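Local coordinates for protein dihydroorotase (Saccharomyces cerevisiae S288C, PDB 6L0H) that catalyses the reversible cyclisation of N-carbamoyl-L-aspartate to (S)-dihydroorotate, the third step of de novo pyrimidine biosynthesis, using two zinc ions per subunit, at residues I5-T10 against N299-V304; L209-L214 against P285-V290; F215-D220 against K234-K239; L242-V247 against E292-L297. All coordinates share one frame; numbering follows the deposited sequence.

Contact 1. Residues I5-T10 against N299-V304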
loop_
_atom_site.group_PDB
_atom_site.type_symbol
_atom_site.label_atom_id
_atom_site.label_comp_id
_atom_site.label_asym_id
_atom_site.label_seq_id
_atom_site.Cartn_x
_atom_site.Cartn_y
_atom_site.Cartn_z
ATOM N N ILE A 5 -5.975 28.528 -23.675
ATOM C CA ILE A 5 -6.726 28.945 -22.495
ATOM C C ILE A 5 -5.851 29.865 -21.658
ATOM O O ILE A 5 -4.781 29.460 -21.192
ATOM C CB ILE A 5 -7.190 27.751 -21.653
ATOM C CG1 ILE A 5 -7.891 26.708 -22.516
ATOM C CG2 ILE A 5 -8.123 28.216 -20.559
ATOM C CD1 ILE A 5 -8.405 25.540 -21.706
ATOM N N ASP A 6 -6.335 31.076 -21.419
ATOM C CA ASP A 6 -5.632 32.065 -20.613
ATOM C C ASP A 6 -5.975 31.807 -19.149
ATOM O O ASP A 6 -7.103 32.067 -18.719
ATOM C CB ASP A 6 -6.052 33.471 -21.047
ATOM C CG ASP A 6 -5.296 34.576 -20.318
ATOM O OD1 ASP A 6 -4.741 34.333 -19.228
ATOM O OD2 ASP A 6 -5.282 35.715 -20.834
ATOM N N LEU A 7 -5.014 31.282 -18.382
ATOM C CA LEU A 7 -5.235 30.977 -16.971
ATOM C C LEU A 7 -4.784 32.091 -16.032
ATOM O O LEU A 7 -4.936 31.948 -14.814
ATOM C CB LEU A 7 -4.528 29.674 -16.592
ATOM C CG LEU A 7 -5.108 28.427 -17.245
ATOM C CD1 LEU A 7 -4.234 27.226 -16.932
ATOM C CD2 LEU A 7 -6.555 28.199 -16.792
ATOM N N GLY A 8 -4.225 33.183 -16.551
ATOM C CA GLY A 8 -3.811 34.274 -15.672
ATOM C C GLY A 8 -2.651 33.875 -14.772
ATOM O O GLY A 8 -1.704 33.206 -15.192
ATOM N N LEU A 9 -2.701 34.334 -13.522
ATOM C CA LEU A 9 -1.654 34.067 -12.537
ATOM C C LEU A 9 -2.002 32.796 -11.770
ATOM O O LEU A 9 -2.708 32.818 -10.760
ATOM C CB LEU A 9 -1.462 35.263 -11.616
ATOM C CG LEU A 9 -1.307 36.621 -12.320
ATOM C CD1 LEU A 9 -1.353 37.799 -11.307
ATOM C CD2 LEU A 9 -0.036 36.657 -13.166
ATOM N N THR A 10 -1.485 31.674 -12.256
ATOM C CA THR A 10 -1.732 30.368 -11.652
ATOM C C THR A 10 -1.080 30.268 -10.277
ATOM O O THR A 10 -0.005 30.826 -10.036
ATOM C CB THR A 10 -1.162 29.290 -12.559
ATOM O OG1 THR A 10 0.135 29.725 -12.984
ATOM C CG2 THR A 10 -2.033 29.118 -13.794
ATOM N N ASN A 299 -14.123 25.706 -15.810
ATOM C CA ASN A 299 -13.854 25.864 -14.390
ATOM C C ASN A 299 -12.372 25.769 -14.050
ATOM O O ASN A 299 -12.014 25.889 -12.874
ATOM C CB ASN A 299 -14.675 24.847 -13.588
ATOM C CG ASN A 299 -16.122 25.299 -13.416
ATOM O OD1 ASN A 299 -16.469 26.391 -13.850
ATOM N ND2 ASN A 299 -16.960 24.472 -12.801
ATOM N N LEU A 300 -11.510 25.573 -15.048
ATOM C CA LEU A 300 -10.089 25.366 -14.773
ATOM C C LEU A 300 -9.461 26.585 -14.102
ATOM O O LEU A 300 -8.775 26.458 -13.078
ATOM C CB LEU A 300 -9.351 25.023 -16.067
ATOM C CG LEU A 300 -7.848 24.774 -15.892
ATOM C CD1 LEU A 300 -7.586 23.696 -14.811
ATOM C CD2 LEU A 300 -7.179 24.398 -17.211
ATOM N N LYS A 301 -9.716 27.782 -14.643
ATOM C CA LYS A 301 -9.054 28.979 -14.132
ATOM C C LYS A 301 -9.365 29.199 -12.656
ATOM O O LYS A 301 -8.469 29.536 -11.875
ATOM C CB LYS A 301 -9.457 30.210 -14.953
ATOM C CG LYS A 301 -8.664 31.480 -14.559
ATOM C CD LYS A 301 -8.694 32.543 -15.661
ATOM C CE LYS A 301 -8.174 33.883 -15.165
ATOM N NZ LYS A 301 -8.932 34.359 -13.982
ATOM N N GLY A 302 -10.619 28.973 -12.247
ATOM C CA GLY A 302 -10.964 29.129 -10.835
ATOM C C GLY A 302 -10.148 28.223 -9.929
ATOM O O GLY A 302 -9.637 28.655 -8.886
ATOM N N PHE A 303 -10.009 26.948 -10.319
ATOM C CA PHE A 303 -9.341 25.960 -9.461
ATOM C C PHE A 303 -7.829 26.194 -9.358
ATOM O O PHE A 303 -7.258 26.048 -8.271
ATOM C CB PHE A 303 -9.625 24.552 -9.978
ATOM C CG PHE A 303 -8.896 23.464 -9.235
ATOM C CD1 PHE A 303 -9.254 23.126 -7.940
ATOM C CD2 PHE A 303 -7.863 22.760 -9.853
ATOM C CE1 PHE A 303 -8.585 22.103 -7.250
ATOM C CE2 PHE A 303 -7.192 21.744 -9.175
ATOM C CZ PHE A 303 -7.552 21.423 -7.859
ATOM N N VAL A 304 -7.155 26.531 -10.471
ATOM C CA VAL A 304 -5.701 26.714 -10.464
ATOM C C VAL A 304 -5.275 28.177 -10.352
ATOM O O VAL A 304 -4.060 28.458 -10.388
ATOM C CB VAL A 304 -5.031 26.101 -11.718
ATOM C CG1 VAL A 304 -5.269 24.600 -11.799
ATOM C CG2 VAL A 304 -5.500 26.795 -12.989
#
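Asp6 meets helix 300-312 through its backbone: its carbonyl O lies 3.5 Å from CD of Lys301, whose aliphatic chain runs alongside the backbone of Asp6 and Leu7. The carboxylate of Asp6 turns elsewhere. OD1 accepts the backbone N of Gly8 at 3.0 Å, an Asx turn, while OD2 makes a salt bridge to Lys324.

Leu7 is the main apolar residue of this segment. Its CG stands anti to the carbonyl carbon (chi1 -67°), which sends the methyls over the helix: CD2 settles 3.7 Å from CA of Lys301 and 3.8 Å from CG of Leu300, and CD1 reaches CG2 of Val304 at 4.2 Å. The Leu7 and Leu300 side chains cross at about a right angle. The CG, CD and CE of Lys301 skirt the Leu7 carbonyl group, and the lysine chain bends at its last torsion (chi4 -56°) to carry NZ to a salt bridge with Asp306.

Gly8 N lies 4.2 Å from CE of Lys301, and a side chain at this glycine would come tightly against that same carbon. At Thr10 the CA makes a CH...O contact with the carbonyl O of Val304, 3.3 Å away; OG1 is taken up by Gly34 O and Ser36 N.

The result joins the edge strand 4-6 of the antiparallel sheet, and the turn leading to strand 11-15, to a late helix of the TIM-barrel fold expected of a metallo-dependent hydrolase.

Contact 2. Residues L209-L214 against P285-V290; sequences LTAHHL and PYIAQV
This is a buried, wholly apolar contact between the turn that follows strand 205-209 and one side of helix 283-293, with Ala211 and Leu214 meeting Tyr286, Ile287 and Val290. No hydrogen bond crosses it. The centre is Ile287, whose CD1 presses on Ala211, 3.5 Å from CA and 3.6 Å from CB. Both of its side-chain torsions lie near -60° (chi2 -61°), which curls CD1 out toward the turn. The same methyl meets CD2 of Leu214 at 3.8 Å. Ala211 CB also touches CB of Tyr286, again at 3.8 Å, while the tyrosine ring runs on to hydrogen-bond Phe349 O through OH.

Leu214 crosses Val290 at about a right angle: its CB sits 3.9 Å from CG2 of the valine, and its CD2 lies 4.0 Å from each valine methyl. Putting an alanine at Val290 would probably open a gap beside Leu214, which would then be held from this helix chiefly by Ile287, and take a neighbour from Phe215.

The turn is braced from within. Thr210 OG1 accepts His213 N at 3.0 Å in an ST motif and shares a hydrogen bond of 2.7 Å with His213 ND1. Thr210 also packs against His180, probably a zinc ligand, and so the helix backs a turn at the C-terminal end of a parallel strand, where TIM-barrel hydrolases carry their active site.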
loop_
_atom_site.group_PDB
_atom_site.type_symbol
_atom_site.label_atom_id
_atom_site.label_comp_id
_atom_site.label_asym_id
_atom_site.label_seq_id
_atom_site.Cartn_x
_atom_site.Cartn_y
_atom_site.Cartn_z
ATOM N N LEU A 209 -6.356 20.313 -3.454
ATOM C CA LEU A 209 -6.375 19.023 -4.124
ATOM C C LEU A 209 -5.156 18.900 -5.030
ATOM O O LEU A 209 -4.868 19.821 -5.802
ATOM C CB LEU A 209 -7.654 18.872 -4.935
ATOM C CG LEU A 209 -8.920 18.919 -4.083
ATOM C CD1 LEU A 209 -10.171 18.998 -4.985
ATOM C CD2 LEU A 209 -8.935 17.682 -3.181
ATOM N N THR A 210 -4.468 17.755 -4.962
ATOM C CA THR A 210 -3.269 17.535 -5.761
ATOM C C THR A 210 -3.659 17.087 -7.159
ATOM O O THR A 210 -4.815 16.753 -7.430
ATOM C CB THR A 210 -2.353 16.476 -5.121
ATOM O OG1 THR A 210 -2.974 15.187 -5.208
ATOM C CG2 THR A 210 -2.069 16.789 -3.662
ATOM N N ALA A 211 -2.673 17.065 -8.058
ATOM C CA ALA A 211 -2.892 16.440 -9.355
ATOM C C ALA A 211 -3.017 14.930 -9.211
ATOM O O ALA A 211 -3.965 14.327 -9.725
ATOM C CB ALA A 211 -1.750 16.784 -10.320
ATOM N N HIS A 212 -2.104 14.305 -8.456
ATOM C CA HIS A 212 -2.039 12.847 -8.492
ATOM C C HIS A 212 -3.255 12.186 -7.846
ATOM O O HIS A 212 -3.658 11.111 -8.299
ATOM C CB HIS A 212 -0.720 12.330 -7.889
ATOM C CG HIS A 212 -0.331 12.955 -6.582
ATOM N ND1 HIS A 212 0.266 14.198 -6.494
ATOM C CD2 HIS A 212 -0.399 12.478 -5.315
ATOM C CE1 HIS A 212 0.520 14.473 -5.224
ATOM N NE2 HIS A 212 0.131 13.443 -4.489
ATOM N N HIS A 213 -3.854 12.780 -6.799
ATOM C CA HIS A 213 -5.064 12.183 -6.217
ATOM C C HIS A 213 -6.288 12.282 -7.129
ATOM O O HIS A 213 -7.343 11.719 -6.804
ATOM C CB HIS A 213 -5.393 12.802 -4.852
ATOM C CG HIS A 213 -4.392 12.475 -3.790
ATOM N ND1 HIS A 213 -3.533 13.419 -3.267
ATOM C CD2 HIS A 213 -4.088 11.305 -3.178
ATOM C CE1 HIS A 213 -2.753 12.848 -2.366
ATOM N NE2 HIS A 213 -3.069 11.567 -2.291
ATOM N N LEU A 214 -6.202 13.056 -8.200
ATOM C CA LEU A 214 -7.235 13.097 -9.214
ATOM C C LEU A 214 -7.126 11.935 -10.196
ATOM O O LEU A 214 -8.042 11.738 -10.994
ATOM C CB LEU A 214 -7.136 14.435 -9.969
ATOM C CG LEU A 214 -7.962 15.652 -9.551
ATOM C CD1 LEU A 214 -8.071 15.806 -8.072
ATOM C CD2 LEU A 214 -7.430 16.944 -10.175
ATOM N N PRO A 285 -0.572 21.241 -16.803
ATOM C CA PRO A 285 -1.032 20.248 -17.789
ATOM C C PRO A 285 -1.634 18.976 -17.173
ATOM O O PRO A 285 -2.585 18.433 -17.758
ATOM C CB PRO A 285 0.243 19.949 -18.599
ATOM C CG PRO A 285 1.023 21.198 -18.515
ATOM C CD PRO A 285 0.781 21.730 -17.128
ATOM N N TYR A 286 -1.137 18.473 -16.024
ATOM C CA TYR A 286 -1.807 17.328 -15.396
ATOM C C TYR A 286 -3.254 17.664 -15.058
ATOM O O TYR A 286 -4.159 16.852 -15.268
ATOM C CB TYR A 286 -1.113 16.877 -14.098
ATOM C CG TYR A 286 0.273 16.274 -14.185
ATOM C CD1 TYR A 286 0.531 15.117 -14.922
ATOM C CD2 TYR A 286 1.325 16.847 -13.477
ATOM C CE1 TYR A 286 1.817 14.561 -14.967
ATOM C CE2 TYR A 286 2.596 16.326 -13.528
ATOM C CZ TYR A 286 2.845 15.176 -14.260
ATOM O OH TYR A 286 4.133 14.683 -14.262
ATOM N N ILE A 287 -3.482 18.840 -14.468
ATOM C CA ILE A 287 -4.834 19.218 -14.057
ATOM C C ILE A 287 -5.727 19.413 -15.272
ATOM O O ILE A 287 -6.903 19.022 -15.271
ATOM C CB ILE A 287 -4.793 20.498 -13.197
ATOM C CG1 ILE A 287 -3.915 20.292 -11.965
ATOM C CG2 ILE A 287 -6.208 20.945 -12.830
ATOM C CD1 ILE A 287 -4.430 19.152 -11.022
ATOM N N ALA A 288 -5.179 20.035 -16.320
ATOM C CA ALA A 288 -5.934 20.273 -17.544
ATOM C C ALA A 288 -6.494 18.979 -18.098
ATOM O O ALA A 288 -7.608 18.960 -18.625
ATOM C CB ALA A 288 -5.048 20.943 -18.593
ATOM N N GLN A 289 -5.703 17.902 -18.044
ATOM C CA GLN A 289 -6.175 16.592 -18.486
ATOM C C GLN A 289 -7.460 16.205 -17.761
ATOM O O GLN A 289 -8.422 15.741 -18.380
ATOM C CB GLN A 289 -5.088 15.540 -18.246
ATOM C CG GLN A 289 -5.158 14.328 -19.168
ATOM C CD GLN A 289 -4.853 14.690 -20.626
ATOM O OE1 GLN A 289 -3.892 15.404 -20.918
ATOM N NE2 GLN A 289 -5.686 14.203 -21.545
ATOM N N VAL A 290 -7.486 16.386 -16.439
ATOM C CA VAL A 290 -8.665 16.015 -15.663
ATOM C C VAL A 290 -9.855 16.876 -16.058
ATOM O O VAL A 290 -10.958 16.368 -16.308
ATOM C CB VAL A 290 -8.375 16.132 -14.158
ATOM C CG1 VAL A 290 -9.659 15.928 -13.379
ATOM C CG2 VAL A 290 -7.288 15.143 -13.751
#

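Contact 3. Residues F215-D220 against K234-K239; sequences FLTIDD and KLPNDK
The carbonyl O of Lys234 is gripped twice from across the contact: Ile218 N donates a hydrogen bond of 2.9 Å in the carbonyl plane, and Thr217 CA adds a CH...O contact at 3.5 Å. Together they tie the loop after strand 205-209 to the N-terminal end of helix 236-247, in this TIM-barrel hydrolase. In each segment an aspartate takes the backbone N three residues before it. Asp220 OD2 accepts Thr217 N at 2.7 Å, and Asp238 OD2 accepts Leu235 N, the N-cap, at 3.2 Å; each uses the anti lone pair, the one away from its other oxygen.

Between these bonds the side chains pack more lightly. Ile218 and Leu235 lie side by side and point the same way, CG2 to CD2 at 4.0 Å, while Thr217 OG1 faces CD of the Pro236 ring at the same distance. The outer side meets the second subunit: Asp219 hydrogen-bonds Ser142 OG and Val153 N of that neighbouring chain, Ile218 packs on its Leu154, and Leu235 and Pro236 on its His152. NZ of Lys234 finds its partners outside the two segments, Val232 O and Thr182 OG1.

Lys239 spans the other end. CD already lies 3.4 Å from Phe215 O; the bend at chi3 (96°) then swings CE and NZ round, so that NZ hydrogen-bonds the same oxygen at 3.2 Å. A leucine in its place would probably leave the Phe215 carbonyl without its ammonium partner and the loop here less firmly held to the helix. NZ comes to that oxygen from above the carbonyl plane, 43° out of it.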
loop_
_atom_site.group_PDB
_atom_site.type_symbol
_atom_site.label_atom_id
_atom_site.label_comp_id
_atom_site.label_asym_id
_atom_site.label_seq_id
_atom_site.Cartn_x
_atom_site.Cartn_y
_atom_site.Cartn_z
ATOM N N PHE A 215 -6.018 11.190 -10.180
ATOM C CA PHE A 215 -5.773 10.039 -11.051
ATOM C C PHE A 215 -5.642 8.727 -10.296
ATOM O O PHE A 215 -6.110 7.697 -10.774
ATOM C CB PHE A 215 -4.464 10.231 -11.847
ATOM C CG PHE A 215 -4.499 11.320 -12.906
ATOM C CD1 PHE A 215 -4.166 12.635 -12.587
ATOM C CD2 PHE A 215 -4.770 11.007 -14.242
ATOM C CE1 PHE A 215 -4.132 13.626 -13.571
ATOM C CE2 PHE A 215 -4.753 12.003 -15.228
ATOM C CZ PHE A 215 -4.428 13.310 -14.882
ATOM N N LEU A 216 -5.027 8.744 -9.121
ATOM C CA LEU A 216 -4.552 7.536 -8.458
ATOM C C LEU A 216 -5.599 6.951 -7.539
ATOM O O LEU A 216 -6.437 7.654 -6.957
ATOM C CB LEU A 216 -3.295 7.788 -7.624
ATOM C CG LEU A 216 -2.080 8.283 -8.386
ATOM C CD1 LEU A 216 -0.933 8.538 -7.411
ATOM C CD2 LEU A 216 -1.681 7.313 -9.506
ATOM N N THR A 217 -5.485 5.641 -7.390
ATOM C CA THR A 217 -6.250 4.797 -6.505
ATOM C C THR A 217 -5.253 3.857 -5.813
ATOM O O THR A 217 -4.075 3.780 -6.200
ATOM C CB THR A 217 -7.323 4.088 -7.358
ATOM O OG1 THR A 217 -8.595 4.705 -7.134
ATOM C CG2 THR A 217 -7.382 2.626 -7.143
ATOM N N ILE A 218 -5.710 3.164 -4.763
ATOM C CA ILE A 218 -4.833 2.257 -4.023
ATOM C C ILE A 218 -4.141 1.271 -4.955
ATOM O O ILE A 218 -2.962 0.948 -4.759
ATOM C CB ILE A 218 -5.604 1.520 -2.903
ATOM C CG1 ILE A 218 -4.643 0.602 -2.142
ATOM C CG2 ILE A 218 -6.794 0.720 -3.463
ATOM C CD1 ILE A 218 -5.175 0.133 -0.806
ATOM N N ASP A 219 -4.840 0.798 -5.992
ATOM C CA ASP A 219 -4.216 -0.108 -6.955
ATOM C C ASP A 219 -2.994 0.497 -7.633
ATOM O O ASP A 219 -2.076 -0.239 -8.006
ATOM C CB ASP A 219 -5.217 -0.547 -8.013
ATOM C CG ASP A 219 -6.001 -1.772 -7.593
ATOM O OD1 ASP A 219 -6.058 -2.034 -6.377
ATOM O OD2 ASP A 219 -6.565 -2.456 -8.473
ATOM N N ASP A 220 -2.967 1.813 -7.835
ATOM C CA ASP A 220 -1.840 2.393 -8.543
ATOM C C ASP A 220 -0.567 2.412 -7.712
ATOM O O ASP A 220 0.526 2.416 -8.289
ATOM C CB ASP A 220 -2.169 3.813 -8.999
ATOM C CG ASP A 220 -3.360 3.871 -9.909
ATOM O OD1 ASP A 220 -3.324 3.227 -10.976
ATOM O OD2 ASP A 220 -4.339 4.556 -9.556
ATOM N N LYS A 234 -6.684 6.502 -2.090
ATOM C CA LYS A 234 -7.643 5.609 -1.442
ATOM C C LYS A 234 -8.500 4.926 -2.506
ATOM O O LYS A 234 -7.935 4.407 -3.474
ATOM C CB LYS A 234 -8.389 6.398 -0.375
ATOM C CG LYS A 234 -7.407 7.008 0.652
ATOM C CD LYS A 234 -8.082 7.827 1.725
ATOM C CE LYS A 234 -7.103 8.146 2.861
ATOM N NZ LYS A 234 -5.852 8.843 2.400
ATOM N N LEU A 235 -9.809 4.873 -2.367
ATOM C CA LEU A 235 -10.665 4.019 -3.185
ATOM C C LEU A 235 -11.274 4.766 -4.360
ATOM O O LEU A 235 -11.426 5.993 -4.329
ATOM C CB LEU A 235 -11.799 3.464 -2.324
ATOM C CG LEU A 235 -11.339 2.604 -1.155
ATOM C CD1 LEU A 235 -12.537 1.835 -0.621
ATOM C CD2 LEU A 235 -10.229 1.654 -1.595
ATOM N N PRO A 236 -11.738 4.028 -5.377
ATOM C CA PRO A 236 -12.419 4.687 -6.501
ATOM C C PRO A 236 -13.481 5.673 -6.088
ATOM O O PRO A 236 -13.560 6.739 -6.714
ATOM C CB PRO A 236 -13.027 3.504 -7.278
ATOM C CG PRO A 236 -12.076 2.384 -7.027
ATOM C CD PRO A 236 -11.574 2.573 -5.622
ATOM N N ASN A 237 -14.313 5.389 -5.069
ATOM C CA ASN A 237 -15.347 6.382 -4.815
ATOM C C ASN A 237 -14.701 7.650 -4.223
ATOM O O ASN A 237 -15.264 8.747 -4.324
ATOM C CB ASN A 237 -16.417 5.924 -3.843
ATOM C CG ASN A 237 -17.637 6.887 -3.808
ATOM O OD1 ASN A 237 -17.566 8.129 -3.993
ATOM N ND2 ASN A 237 -18.768 6.303 -3.417
ATOM N N ASP A 238 -13.584 7.504 -3.502
ATOM C CA ASP A 238 -12.892 8.696 -3.005
ATOM C C ASP A 238 -12.365 9.517 -4.176
ATOM O O ASP A 238 -12.585 10.735 -4.235
ATOM C CB ASP A 238 -11.767 8.334 -2.037
ATOM C CG ASP A 238 -12.255 7.638 -0.767
ATOM O OD1 ASP A 238 -13.037 8.244 0.005
ATOM O OD2 ASP A 238 -11.874 6.467 -0.539
ATOM N N LYS A 239 -11.670 8.866 -5.122
ATOM C CA LYS A 239 -11.202 9.564 -6.313
ATOM C C LYS A 239 -12.335 10.326 -6.998
ATOM O O LYS A 239 -12.151 11.479 -7.393
ATOM C CB LYS A 239 -10.567 8.596 -7.306
ATOM C CG LYS A 239 -10.026 9.325 -8.566
ATOM C CD LYS A 239 -9.199 8.418 -9.488
ATOM C CE LYS A 239 -10.033 7.853 -10.625
ATOM N NZ LYS A 239 -9.164 7.078 -11.562
#

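Contact 4. Residues L242-V247 against E292-L297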
loop_
_atom_site.group_PDB
_atom_site.type_symbol
_atom_site.label_atom_id
_atom_site.label_comp_id
_atom_site.label_asym_id
_atom_site.label_seq_id
_atom_site.Cartn_x
_atom_site.Cartn_y
_atom_site.Cartn_z
ATOM N N LEU A 242 -13.168 13.501 -5.193
ATOM C CA LEU A 242 -12.128 14.534 -5.334
ATOM C C LEU A 242 -12.220 15.226 -6.685
ATOM O O LEU A 242 -12.059 16.448 -6.778
ATOM C CB LEU A 242 -10.725 13.943 -5.166
ATOM C CG LEU A 242 -10.489 13.137 -3.898
ATOM C CD1 LEU A 242 -9.084 12.530 -3.894
ATOM C CD2 LEU A 242 -10.702 14.023 -2.676
ATOM N N VAL A 243 -12.463 14.455 -7.748
ATOM C CA VAL A 243 -12.574 15.035 -9.084
ATOM C C VAL A 243 -13.783 15.967 -9.168
ATOM O O VAL A 243 -13.696 17.082 -9.704
ATOM C CB VAL A 243 -12.639 13.907 -10.127
ATOM C CG1 VAL A 243 -12.846 14.478 -11.502
ATOM C CG2 VAL A 243 -11.362 13.074 -10.074
ATOM N N LYS A 244 -14.926 15.536 -8.625
ATOM C CA LYS A 244 -16.104 16.399 -8.625
ATOM C C LYS A 244 -15.857 17.668 -7.825
ATOM O O LYS A 244 -16.287 18.756 -8.229
ATOM C CB LYS A 244 -17.317 15.654 -8.064
ATOM C CG LYS A 244 -17.746 14.469 -8.896
ATOM C CD LYS A 244 -18.150 14.892 -10.292
ATOM C CE LYS A 244 -19.130 13.890 -10.894
ATOM N NZ LYS A 244 -18.881 13.713 -12.350
ATOM N N ALA A 245 -15.200 17.552 -6.666
ATOM C CA ALA A 245 -14.845 18.763 -5.939
ATOM C C ALA A 245 -13.948 19.657 -6.789
ATOM O O ALA A 245 -14.155 20.876 -6.848
ATOM C CB ALA A 245 -14.176 18.425 -4.605
ATOM N N ALA A 246 -12.957 19.071 -7.477
ATOM C CA ALA A 246 -11.989 19.904 -8.185
ATOM C C ALA A 246 -12.656 20.708 -9.297
ATOM O O ALA A 246 -12.280 21.859 -9.538
ATOM C CB ALA A 246 -10.842 19.062 -8.740
ATOM N N VAL A 247 -13.633 20.116 -9.994
ATOM C CA VAL A 247 -14.294 20.769 -11.121
ATOM C C VAL A 247 -15.595 21.455 -10.702
ATOM O O VAL A 247 -16.310 21.986 -11.556
ATOM C CB VAL A 247 -14.556 19.780 -12.270
ATOM C CG1 VAL A 247 -13.277 19.091 -12.691
ATOM C CG2 VAL A 247 -15.620 18.775 -11.859
ATOM N N GLU A 292 -10.398 18.524 -18.798
ATOM C CA GLU A 292 -10.863 18.144 -20.127
ATOM C C GLU A 292 -11.753 16.909 -20.057
ATOM O O GLU A 292 -12.876 16.905 -20.578
ATOM C CB GLU A 292 -9.678 17.894 -21.060
ATOM C CG GLU A 292 -10.134 17.502 -22.471
ATOM C CD GLU A 292 -9.006 17.464 -23.488
ATOM O OE1 GLU A 292 -7.880 17.865 -23.150
ATOM O OE2 GLU A 292 -9.240 17.034 -24.637
ATOM N N GLU A 293 -11.259 15.843 -19.421
ATOM C CA GLU A 293 -12.007 14.589 -19.338
ATOM C C GLU A 293 -13.359 14.760 -18.655
ATOM O O GLU A 293 -14.274 13.966 -18.902
ATOM C CB GLU A 293 -11.156 13.510 -18.639
ATOM C CG GLU A 293 -9.976 13.091 -19.522
ATOM C CD GLU A 293 -8.982 12.104 -18.904
ATOM O OE1 GLU A 293 -9.155 11.658 -17.739
ATOM O OE2 GLU A 293 -8.007 11.780 -19.621
ATOM N N GLN A 294 -13.499 15.740 -17.763
ATOM C CA GLN A 294 -14.773 15.994 -17.097
ATOM C C GLN A 294 -15.628 17.019 -17.836
ATOM O O GLN A 294 -16.666 17.435 -17.308
ATOM C CB GLN A 294 -14.536 16.469 -15.664
ATOM C CG GLN A 294 -13.820 15.453 -14.819
ATOM C CD GLN A 294 -14.576 14.158 -14.744
ATOM O OE1 GLN A 294 -14.153 13.155 -15.307
ATOM N NE2 GLN A 294 -15.704 14.170 -14.051
ATOM N N ASN A 295 -15.215 17.423 -19.034
ATOM C CA ASN A 295 -15.895 18.464 -19.802
ATOM C C ASN A 295 -16.131 19.707 -18.944
ATOM O O ASN A 295 -17.227 20.273 -18.897
ATOM C CB ASN A 295 -17.206 17.942 -20.393
ATOM C CG ASN A 295 -17.660 18.755 -21.584
ATOM O OD1 ASN A 295 -16.918 18.918 -22.553
ATOM N ND2 ASN A 295 -18.881 19.272 -21.519
ATOM N N ALA A 296 -15.069 20.154 -18.269
ATOM C CA ALA A 296 -15.218 21.245 -17.314
ATOM C C ALA A 296 -14.078 22.259 -17.424
ATOM O O ALA A 296 -13.741 22.924 -16.441
ATOM C CB ALA A 296 -15.319 20.691 -15.886
ATOM N N LEU A 297 -13.513 22.417 -18.626
ATOM C CA LEU A 297 -12.416 23.356 -18.843
ATOM C C LEU A 297 -12.784 24.792 -18.468
ATOM O O LEU A 297 -11.899 25.583 -18.106
ATOM C CB LEU A 297 -11.973 23.279 -20.294
ATOM C CG LEU A 297 -11.140 22.018 -20.512
ATOM C CD1 LEU A 297 -10.937 21.751 -21.985
ATOM C CD2 LEU A 297 -9.784 22.173 -19.791
#
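Apolar contacts do most of the work where Val243 and Val247, one turn apart on helix 236-247, face Gln294 and Ala296. Val243 puts its CG1 against Gln294, 3.6 Å from the aliphatic CG and 3.7 Å from the amide carbon CD, the two side chains crossing nearly perpendicular. Val247 meets Ala296 CB to CB at 3.8 Å, and its CG1 also reaches CB of Gln294 at 4.2 Å. Gln294 thus lies across both valines. Its chi1 (-61°) sets CG against Val243, and the fold at chi2 (-59°) turns the amide over the same methyl instead of letting it run straight out.

The polar ends come close without bonding. Lys244 NZ stands 3.6 Å from Gln294 NE2, nitrogen beside nitrogen, two groups that both carry donors, at the more open rim of the contact. No hydrogen bond passes between the two segments.

Backbone bonds shape the second segment. Asn295, with positive phi (50°), is the C' residue of a Schellman motif: Ala296 N bonds back to Phe291 O, and Asn295 N to Glu292 O at 2.9 Å. The turn delivers Ala296 CB to Val247, while the Val247 carbonyl O accepts ND2 of Asn299 farther along the chain.

What results is a helix terminus, closed by a Schellman motif, packed against residues 243-247 of a neighbouring helix on the outside of the barrel fold.

Contact 2 is the buried one, close to the zinc site; contacts 1 and 3 are partly buried, and contact 4 lies at the surface. Helix 283-293 serves both contact 2 and contact 4, helix 236-247 both contact 3 and contact 4, while helix 300-312 of contact 1 follows helix 283-293 and packs Leu300 and Val304 onto Ile287. Only contact 3 has hydrogen bonds between its segments, and it alone reaches the second subunit. Contact 1 mixes leucine packing with backbone oxygens beside a lysine chain. Contact 4, linked to contact 1 through Asn299, places a lysine and a glutamine at its rim.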